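Local coordinates for protein 28 kDa product (Pseudomonas syringae pv. phaseolicola, PDB 1UKF) that acts as a papain-like cysteine protease, autoprocessed and secreted as a virulence effector, that triggers the hypersensitive response in resistant plants and probably impairs defence in others, at residues A[22-27]-A[52-57]; A[36-41]-A[144-149]; A[68-71]-A[75-78]. All coordinates share one frame; numbering follows the deposited sequence.

Contact 1 of 3, residues A[22-27]-A[52-57]; sequences STEWLV and SERHQV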
loop_
_atom_site.group_PDB
_atom_site.type_symbol
_atom_site.label_atom_id
_atom_site.label_comp_id
_atom_site.label_asym_id
_atom_site.label_seq_id
_atom_site.Cartn_x
_atom_site.Cartn_y
_atom_site.Cartn_z
ATOM N N SER A 22 -0.416 -4.037 -5.312
ATOM C CA SER A 22 -1.026 -3.751 -4.021
ATOM C C SER A 22 -2.533 -3.954 -4.084
ATOM O O SER A 22 -3.137 -4.469 -3.138
ATOM C CB SER A 22 -0.700 -2.322 -3.583
ATOM O OG SER A 22 0.678 -2.206 -3.281
ATOM N N THR A 23 -3.145 -3.555 -5.195
ATOM C CA THR A 23 -4.584 -3.725 -5.336
ATOM C C THR A 23 -4.924 -5.209 -5.487
ATOM O O THR A 23 -5.918 -5.676 -4.927
ATOM C CB THR A 23 -5.127 -2.916 -6.529
ATOM O OG1 THR A 23 -4.828 -1.527 -6.326
ATOM C CG2 THR A 23 -6.638 -3.069 -6.639
ATOM N N GLU A 24 -4.100 -5.955 -6.220
ATOM C CA GLU A 24 -4.336 -7.391 -6.378
ATOM C C GLU A 24 -4.238 -8.043 -4.995
ATOM O O GLU A 24 -5.033 -8.918 -4.657
ATOM C CB GLU A 24 -3.305 -7.997 -7.342
ATOM C CG GLU A 24 -3.337 -9.528 -7.476
ATOM C CD GLU A 24 -4.606 -10.070 -8.115
ATOM O OE1 GLU A 24 -5.421 -9.282 -8.640
ATOM O OE2 GLU A 24 -4.782 -11.308 -8.101
ATOM N N TRP A 25 -3.276 -7.607 -4.186
ATOM C CA TRP A 25 -3.133 -8.162 -2.843
ATOM C C TRP A 25 -4.396 -7.861 -2.035
ATOM O O TRP A 25 -4.889 -8.721 -1.307
ATOM C CB TRP A 25 -1.915 -7.563 -2.131
ATOM C CG TRP A 25 -1.712 -8.115 -0.745
ATOM C CD1 TRP A 25 -1.046 -9.259 -0.402
ATOM C CD2 TRP A 25 -2.199 -7.554 0.478
ATOM N NE1 TRP A 25 -1.087 -9.442 0.959
ATOM C CE2 TRP A 25 -1.789 -8.410 1.526
ATOM C CE3 TRP A 25 -2.943 -6.409 0.793
ATOM C CZ2 TRP A 25 -2.096 -8.155 2.867
ATOM C CZ3 TRP A 25 -3.248 -6.154 2.124
ATOM C CH2 TRP A 25 -2.823 -7.023 3.145
ATOM N N LEU A 26 -4.924 -6.644 -2.155
ATOM C CA LEU A 26 -6.133 -6.282 -1.424
ATOM C C LEU A 26 -7.285 -7.209 -1.786
ATOM O O LEU A 26 -8.043 -7.636 -0.912
ATOM C CB LEU A 26 -6.535 -4.832 -1.719
ATOM C CG LEU A 26 -5.766 -3.732 -0.979
ATOM C CD1 LEU A 26 -6.198 -2.362 -1.489
ATOM C CD2 LEU A 26 -6.027 -3.843 0.520
ATOM N N VAL A 27 -7.410 -7.527 -3.071
ATOM C CA VAL A 27 -8.479 -8.402 -3.533
ATOM C C VAL A 27 -8.408 -9.793 -2.911
ATOM O O VAL A 27 -9.435 -10.355 -2.531
ATOM C CB VAL A 27 -8.464 -8.534 -5.073
ATOM C CG1 VAL A 27 -9.473 -9.591 -5.522
ATOM C CG2 VAL A 27 -8.799 -7.190 -5.705
ATOM N N SER A 52 -0.090 -6.585 -12.979
ATOM C CA SER A 52 0.364 -5.753 -14.084
ATOM C C SER A 52 -0.838 -5.157 -14.812
ATOM O O SER A 52 -0.834 -3.980 -15.178
ATOM C CB SER A 52 1.213 -6.579 -15.057
ATOM O OG SER A 52 1.667 -5.781 -16.135
ATOM N N GLU A 53 -1.872 -5.970 -15.010
ATOM C CA GLU A 53 -3.089 -5.515 -15.675
ATOM C C GLU A 53 -3.743 -4.409 -14.852
ATOM O O GLU A 53 -4.206 -3.407 -15.398
ATOM C CB GLU A 53 -4.076 -6.670 -15.845
ATOM C CG GLU A 53 -3.615 -7.775 -16.774
ATOM C CD GLU A 53 -4.673 -8.846 -16.947
ATOM O OE1 GLU A 53 -5.797 -8.503 -17.373
ATOM O OE2 GLU A 53 -4.386 -10.026 -16.653
ATOM N N ARG A 54 -3.795 -4.592 -13.537
ATOM C CA ARG A 54 -4.382 -3.574 -12.679
ATOM C C ARG A 54 -3.530 -2.314 -12.726
ATOM O O ARG A 54 -4.058 -1.201 -12.699
ATOM C CB ARG A 54 -4.489 -4.064 -11.234
ATOM C CG ARG A 54 -5.438 -5.238 -11.035
ATOM C CD ARG A 54 -5.647 -5.524 -9.552
ATOM N NE ARG A 54 -6.338 -6.790 -9.314
ATOM C CZ ARG A 54 -7.635 -7.000 -9.524
ATOM N NH1 ARG A 54 -8.411 -6.024 -9.976
ATOM N NH2 ARG A 54 -8.155 -8.199 -9.288
ATOM N N HIS A 55 -2.213 -2.474 -12.804
ATOM C CA HIS A 55 -1.357 -1.304 -12.853
ATOM C C HIS A 55 -1.603 -0.530 -14.147
ATOM O O HIS A 55 -1.423 0.689 -14.195
ATOM C CB HIS A 55 0.118 -1.688 -12.743
ATOM C CG HIS A 55 0.980 -0.563 -12.271
ATOM N ND1 HIS A 55 0.932 -0.093 -10.976
ATOM C CD2 HIS A 55 1.837 0.244 -12.937
ATOM C CE1 HIS A 55 1.721 0.961 -10.867
ATOM N NE2 HIS A 55 2.281 1.187 -12.042
ATOM N N GLN A 56 -2.006 -1.237 -15.199
ATOM C CA GLN A 56 -2.303 -0.578 -16.463
ATOM C C GLN A 56 -3.568 0.263 -16.299
ATOM O O GLN A 56 -3.698 1.318 -16.919
ATOM C CB GLN A 56 -2.484 -1.603 -17.584
ATOM C CG GLN A 56 -1.214 -2.364 -17.930
ATOM C CD GLN A 56 -1.290 -3.013 -19.297
ATOM O OE1 GLN A 56 -2.322 -3.558 -19.681
ATOM N NE2 GLN A 56 -0.189 -2.962 -20.039
ATOM N N VAL A 57 -4.499 -0.202 -15.469
ATOM C CA VAL A 57 -5.717 0.561 -15.207
ATOM C C VAL A 57 -5.277 1.849 -14.504
ATOM O O VAL A 57 -5.762 2.934 -14.813
ATOM C CB VAL A 57 -6.695 -0.222 -14.299
ATOM C CG1 VAL A 57 -7.852 0.672 -13.888
ATOM C CG2 VAL A 57 -7.220 -1.446 -15.034
#
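Arg54 reaches from helix 46-67 to Thr23, Glu24 and Val27 on helix 18-27. Its CB already points toward helix 18-27, and the chain runs extended from CG to NE; CD is the first atom to touch the other helix, 3.9 Å from Thr23 CG2 and 3.7 Å from Glu24 N. Next comes NE, which donates to Glu24 OE1 at 2.7 Å with an N-H...O angle of 156°. Beyond CZ, Arg54 NH2 donates to the same OE1 at 3.0 Å, more bent at 137°. This salt bridge is a side-on grip by two nitrogens on one oxygen, with carboxylate and guanidinium nearly coplanar. Glu24 delivers that oxygen by holding CG anti to its backbone N (chi1 173°) and bending at chi2, while OE2 bonds His40. Over one guanidinium face lies Val27 CG2, 3.8 Å from Arg54 NH2. Thr23 spends its hydroxyl on Ala19 O in its own helix and offers Arg54 carbon. The short helical segments cross with axes 9.3 Å apart; helix 73-84 touches both through Val81, helix 34-41 meets Glu24 through Leu41, and strand 130-139 packs under Trp25 and Leu26.

Contact 2 of 3, residues A[36-41]-A[144-149]; sequences SRMDHL and KLFDPN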
loop_
_atom_site.group_PDB
_atom_site.type_symbol
_atom_site.label_atom_id
_atom_site.label_comp_id
_atom_site.label_asym_id
_atom_site.label_seq_id
_atom_site.Cartn_x
_atom_site.Cartn_y
_atom_site.Cartn_z
ATOM N N SER A 36 1.540 -18.164 0.494
ATOM C CA SER A 36 0.834 -18.456 -0.745
ATOM C C SER A 36 0.436 -17.169 -1.460
ATOM O O SER A 36 0.368 -17.140 -2.687
ATOM C CB SER A 36 -0.397 -19.339 -0.485
ATOM O OG SER A 36 -1.372 -18.679 0.297
ATOM N N ARG A 37 0.187 -16.102 -0.703
ATOM C CA ARG A 37 -0.176 -14.829 -1.323
ATOM C C ARG A 37 1.033 -14.257 -2.054
ATOM O O ARG A 37 0.902 -13.704 -3.146
ATOM C CB ARG A 37 -0.693 -13.837 -0.275
ATOM C CG ARG A 37 -2.083 -14.194 0.251
ATOM C CD ARG A 37 -2.709 -13.057 1.042
ATOM N NE ARG A 37 -2.170 -12.912 2.393
ATOM C CZ ARG A 37 -2.509 -13.681 3.424
ATOM N NH1 ARG A 37 -3.385 -14.664 3.265
ATOM N NH2 ARG A 37 -1.996 -13.446 4.623
ATOM N N MET A 38 2.213 -14.400 -1.462
ATOM C CA MET A 38 3.410 -13.902 -2.121
ATOM C C MET A 38 3.744 -14.783 -3.329
ATOM O O MET A 38 4.232 -14.286 -4.345
ATOM C CB MET A 38 4.584 -13.844 -1.140
ATOM C CG MET A 38 4.379 -12.825 -0.016
ATOM S SD MET A 38 4.010 -11.127 -0.577
ATOM C CE MET A 38 2.216 -11.093 -0.432
ATOM N N ASP A 39 3.472 -16.085 -3.232
ATOM C CA ASP A 39 3.730 -16.990 -4.356
ATOM C C ASP A 39 2.841 -16.569 -5.525
ATOM O O ASP A 39 3.251 -16.611 -6.686
ATOM C CB ASP A 39 3.415 -18.445 -3.982
ATOM C CG ASP A 39 4.461 -19.064 -3.072
ATOM O OD1 ASP A 39 5.544 -18.470 -2.902
ATOM O OD2 ASP A 39 4.199 -20.160 -2.531
ATOM N N HIS A 40 1.618 -16.157 -5.208
ATOM C CA HIS A 40 0.658 -15.710 -6.214
ATOM C C HIS A 40 1.149 -14.462 -6.956
ATOM O O HIS A 40 1.023 -14.357 -8.181
ATOM C CB HIS A 40 -0.682 -15.413 -5.528
ATOM C CG HIS A 40 -1.703 -14.773 -6.419
ATOM N ND1 HIS A 40 -2.283 -15.430 -7.484
ATOM C CD2 HIS A 40 -2.269 -13.543 -6.383
ATOM C CE1 HIS A 40 -3.160 -14.631 -8.066
ATOM N NE2 HIS A 40 -3.172 -13.481 -7.418
ATOM N N LEU A 41 1.722 -13.529 -6.201
ATOM C CA LEU A 41 2.206 -12.266 -6.746
ATOM C C LEU A 41 3.621 -12.322 -7.306
ATOM O O LEU A 41 4.058 -11.375 -7.967
ATOM C CB LEU A 41 2.134 -11.191 -5.661
ATOM C CG LEU A 41 0.738 -10.909 -5.105
ATOM C CD1 LEU A 41 0.838 -10.159 -3.785
ATOM C CD2 LEU A 41 -0.062 -10.116 -6.121
ATOM N N LYS A 144 -2.587 -6.667 8.633
ATOM C CA LYS A 144 -1.735 -7.160 7.550
ATOM C C LYS A 144 -1.289 -6.001 6.668
ATOM O O LYS A 144 -2.093 -5.137 6.326
ATOM C CB LYS A 144 -2.499 -8.153 6.668
ATOM C CG LYS A 144 -3.044 -9.392 7.352
ATOM C CD LYS A 144 -3.806 -10.238 6.335
ATOM C CE LYS A 144 -4.344 -11.523 6.940
ATOM N NZ LYS A 144 -5.113 -12.305 5.933
ATOM N N LEU A 145 -0.015 -5.992 6.291
ATOM C CA LEU A 145 0.507 -4.944 5.426
ATOM C C LEU A 145 1.380 -5.569 4.348
ATOM O O LEU A 145 2.226 -6.419 4.631
ATOM C CB LEU A 145 1.306 -3.918 6.236
ATOM C CG LEU A 145 1.850 -2.728 5.438
ATOM C CD1 LEU A 145 1.935 -1.507 6.335
ATOM C CD2 LEU A 145 3.210 -3.069 4.840
ATOM N N PHE A 146 1.159 -5.151 3.108
ATOM C CA PHE A 146 1.921 -5.658 1.975
ATOM C C PHE A 146 2.638 -4.529 1.253
ATOM O O PHE A 146 2.018 -3.538 0.853
ATOM C CB PHE A 146 0.991 -6.387 0.992
ATOM C CG PHE A 146 1.611 -6.648 -0.363
ATOM C CD1 PHE A 146 2.695 -7.511 -0.502
ATOM C CD2 PHE A 146 1.104 -6.028 -1.500
ATOM C CE1 PHE A 146 3.261 -7.749 -1.754
ATOM C CE2 PHE A 146 1.664 -6.262 -2.755
ATOM C CZ PHE A 146 2.743 -7.124 -2.878
ATOM N N ASP A 147 3.950 -4.673 1.110
ATOM C CA ASP A 147 4.759 -3.701 0.386
ATOM C C ASP A 147 5.366 -4.503 -0.763
ATOM O O ASP A 147 6.157 -5.414 -0.532
ATOM C CB ASP A 147 5.881 -3.153 1.265
ATOM C CG ASP A 147 6.733 -2.127 0.542
ATOM O OD1 ASP A 147 6.839 -2.205 -0.699
ATOM O OD2 ASP A 147 7.310 -1.245 1.218
ATOM N N PRO A 148 4.999 -4.182 -2.013
ATOM C CA PRO A 148 5.527 -4.899 -3.179
ATOM C C PRO A 148 7.052 -5.070 -3.212
ATOM O O PRO A 148 7.552 -6.045 -3.775
ATOM C CB PRO A 148 5.013 -4.069 -4.351
ATOM C CG PRO A 148 3.701 -3.537 -3.840
ATOM C CD PRO A 148 4.041 -3.135 -2.419
ATOM N N ASN A 149 7.791 -4.129 -2.626
ATOM C CA ASN A 149 9.252 -4.210 -2.608
ATOM C C ASN A 149 9.798 -5.175 -1.566
ATOM O O ASN A 149 10.930 -5.643 -1.693
ATOM C CB ASN A 149 9.892 -2.849 -2.291
ATOM C CG ASN A 149 9.714 -1.826 -3.391
ATOM O OD1 ASN A 149 9.709 -2.151 -4.577
ATOM N ND2 ASN A 149 9.605 -0.562 -2.997
#
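Met38 and Leu41 of helix 34-41 pack on the ring of Phe146 from strand 142-147, and this apolar group forms the middle of the contact. Leu41 CD1 stands over a face, 4.1 Å from the centroid of the Phe146 ring and 28° off its normal, a CH-pi contact. Met38 bends at chi2 and chi3, which turns its methyl inward: CE lies 3.6 Å from Phe146 CD1. Its sulfur makes an oblique Met-aromatic contact, with SD 4.7 Å from the Phe146 centroid. The other face of the ring is approached by Pro148 N, so the phenyl is held between the helix and its own chain.

The charged group lies at the start of the strand segment. The Lys144 chain, extended beyond CG, brings NZ over one face of the Arg37 guanidinium, 3.6 Å from Arg37 NH2. Each cation has an acidic partner, Glu152 for Arg37 and Glu139 for Lys144, which probably offsets the like charges; Arg37 NH1 also bonds Asp31 O, and Lys144 NZ bonds Ser29 O.

Backbone-to-side-chain bonding shapes the end of the strand. Asn149 N donates to Asp147 OD1 at 2.9 Å, from above the carboxylate plane, closing an Asx turn. Asp147, an active-site residue, also bonds His132 through OD1 and Tyr171 through OD2.

Strand 142-147 pairs with strands 130-139 and 151-156, while Trp25 of helix 18-27 stacks on Phe146 and touches Met38, joining helix 34-41 to the sheet.

Contact 3 of 3, residues A[68-71]-A[75-78]; sequences NDDE and FTAS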
loop_
_atom_site.group_PDB
_atom_site.type_symbol
_atom_site.label_atom_id
_atom_site.label_comp_id
_atom_site.label_asym_id
_atom_site.label_seq_id
_atom_site.Cartn_x
_atom_site.Cartn_y
_atom_site.Cartn_z
ATOM N N ASN A 68 -6.006 15.802 -18.864
ATOM C CA ASN A 68 -7.144 16.662 -18.554
ATOM C C ASN A 68 -6.827 17.733 -17.512
ATOM O O ASN A 68 -7.730 18.416 -17.023
ATOM C CB ASN A 68 -8.317 15.808 -18.061
ATOM C CG ASN A 68 -8.845 14.871 -19.129
ATOM O OD1 ASN A 68 -9.596 13.940 -18.838
ATOM N ND2 ASN A 68 -8.460 15.117 -20.376
ATOM N N ASP A 69 -5.549 17.879 -17.178
ATOM C CA ASP A 69 -5.115 18.864 -16.194
ATOM C C ASP A 69 -5.865 18.707 -14.873
ATOM O O ASP A 69 -6.335 19.684 -14.285
ATOM C CB ASP A 69 -5.311 20.281 -16.743
ATOM C CG ASP A 69 -4.461 20.550 -17.969
ATOM O OD1 ASP A 69 -3.224 20.402 -17.878
ATOM O OD2 ASP A 69 -5.029 20.912 -19.021
ATOM N N ASP A 70 -5.970 17.463 -14.416
ATOM C CA ASP A 70 -6.649 17.139 -13.167
ATOM C C ASP A 70 -5.915 17.811 -12.009
ATOM O O ASP A 70 -4.686 17.879 -12.004
ATOM C CB ASP A 70 -6.648 15.620 -12.968
ATOM C CG ASP A 70 -7.521 15.175 -11.809
ATOM O OD1 ASP A 70 -7.422 15.772 -10.718
ATOM O OD2 ASP A 70 -8.301 14.217 -11.989
ATOM N N GLU A 71 -6.671 18.308 -11.034
ATOM C CA GLU A 71 -6.085 18.971 -9.873
ATOM C C GLU A 71 -5.350 17.969 -8.985
ATOM O O GLU A 71 -4.359 18.308 -8.338
ATOM C CB GLU A 71 -7.174 19.678 -9.072
ATOM N N PHE A 75 -4.470 11.023 -7.065
ATOM C CA PHE A 75 -5.611 10.592 -6.266
ATOM C C PHE A 75 -6.615 9.966 -7.226
ATOM O O PHE A 75 -7.251 8.966 -6.912
ATOM C CB PHE A 75 -6.270 11.779 -5.550
ATOM C CG PHE A 75 -5.568 12.204 -4.287
ATOM C CD1 PHE A 75 -6.169 13.119 -3.429
ATOM C CD2 PHE A 75 -4.310 11.702 -3.956
ATOM C CE1 PHE A 75 -5.532 13.530 -2.261
ATOM C CE2 PHE A 75 -3.664 12.108 -2.787
ATOM C CZ PHE A 75 -4.279 13.024 -1.941
ATOM N N THR A 76 -6.752 10.562 -8.405
ATOM C CA THR A 76 -7.677 10.059 -9.409
ATOM C C THR A 76 -7.259 8.672 -9.898
ATOM O O THR A 76 -8.089 7.770 -10.011
ATOM C CB THR A 76 -7.757 11.032 -10.603
ATOM O OG1 THR A 76 -8.310 12.277 -10.157
ATOM C CG2 THR A 76 -8.627 10.459 -11.715
ATOM N N ALA A 77 -5.969 8.502 -10.175
ATOM C CA ALA A 77 -5.449 7.224 -10.650
ATOM C C ALA A 77 -5.591 6.123 -9.597
ATOM O O ALA A 77 -5.998 5.004 -9.912
ATOM C CB ALA A 77 -3.986 7.380 -11.059
ATOM N N SER A 78 -5.252 6.438 -8.351
ATOM C CA SER A 78 -5.358 5.461 -7.276
ATOM C C SER A 78 -6.813 5.067 -7.063
ATOM O O SER A 78 -7.121 3.904 -6.792
ATOM C CB SER A 78 -4.772 6.028 -5.982
ATOM O OG SER A 78 -3.369 6.167 -6.094
#
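Asp70 and Thr76 meet through their polar ends, a carboxylate oxygen against a hydroxyl. Asp70 OD2 and Thr76 OG1 are 2.7 Å apart, and the two side chains approach from opposite directions across the short loop. The same oxygen comes within 3.5 Å of Thr76 CB and 3.8 Å of Thr76 CG2, so the threonine presents its branch point and methyl behind the hydroxyl. The second carboxylate oxygen, Asp70 OD1, stays 3.6 Å from Thr76 OG1.

In the next shell both polar groups turn to Ala72. Asp70 OD1 accepts from the backbone N of Ala72, two residues on, which makes an Asx turn and fixes the rotation of the carboxylate. CG of Asp70 is anti to its own backbone N (chi1 -171°), a setting that carries the carboxylate forward along the chain toward the beginning of helix 73-84. Thr76 OG1 also lies within hydrogen-bonding range of Ala72 O, one turn back in its helix, so its hydroxyl faces two acceptors at once.

Further out, the backbone positions Asp70. Asp69 takes a positive phi of 54°, and Asp70 N bonds to Ala65 O while Asp69 N bonds to Leu66 O, ending helix 46-67. Behind Thr76, Ala77 and Ser78 lean on Tyr58 of that same helix, and Phe75 meets Phe184 of strand 178-187 edge to face.

Together these features form a compact helix-to-helix connection at the surface, far from the active site: a Schellman motif closes one helix, and an Asx turn leads into the next.

Overall arrangement
Contacts 1 and 2 are buried and adjoin each other, their centres about 12 Å apart; contact 3 is a surface feature about 18 Å from the centre of contact 1 and 27 Å from that of contact 2. Helix 18-27 ties the first two together, facing helix 34-41 and the sheet. Helix 46-67 supplies one side of contact 1, and the loop that follows it supplies one side of contact 3. The chemistry follows the setting: a salt bridge joins two helices in contact 1, aromatic packing flanked by compensated charges joins helix to sheet beside the catalytic aspartate in contact 2, and local polar bonding shapes a loop in contact 3.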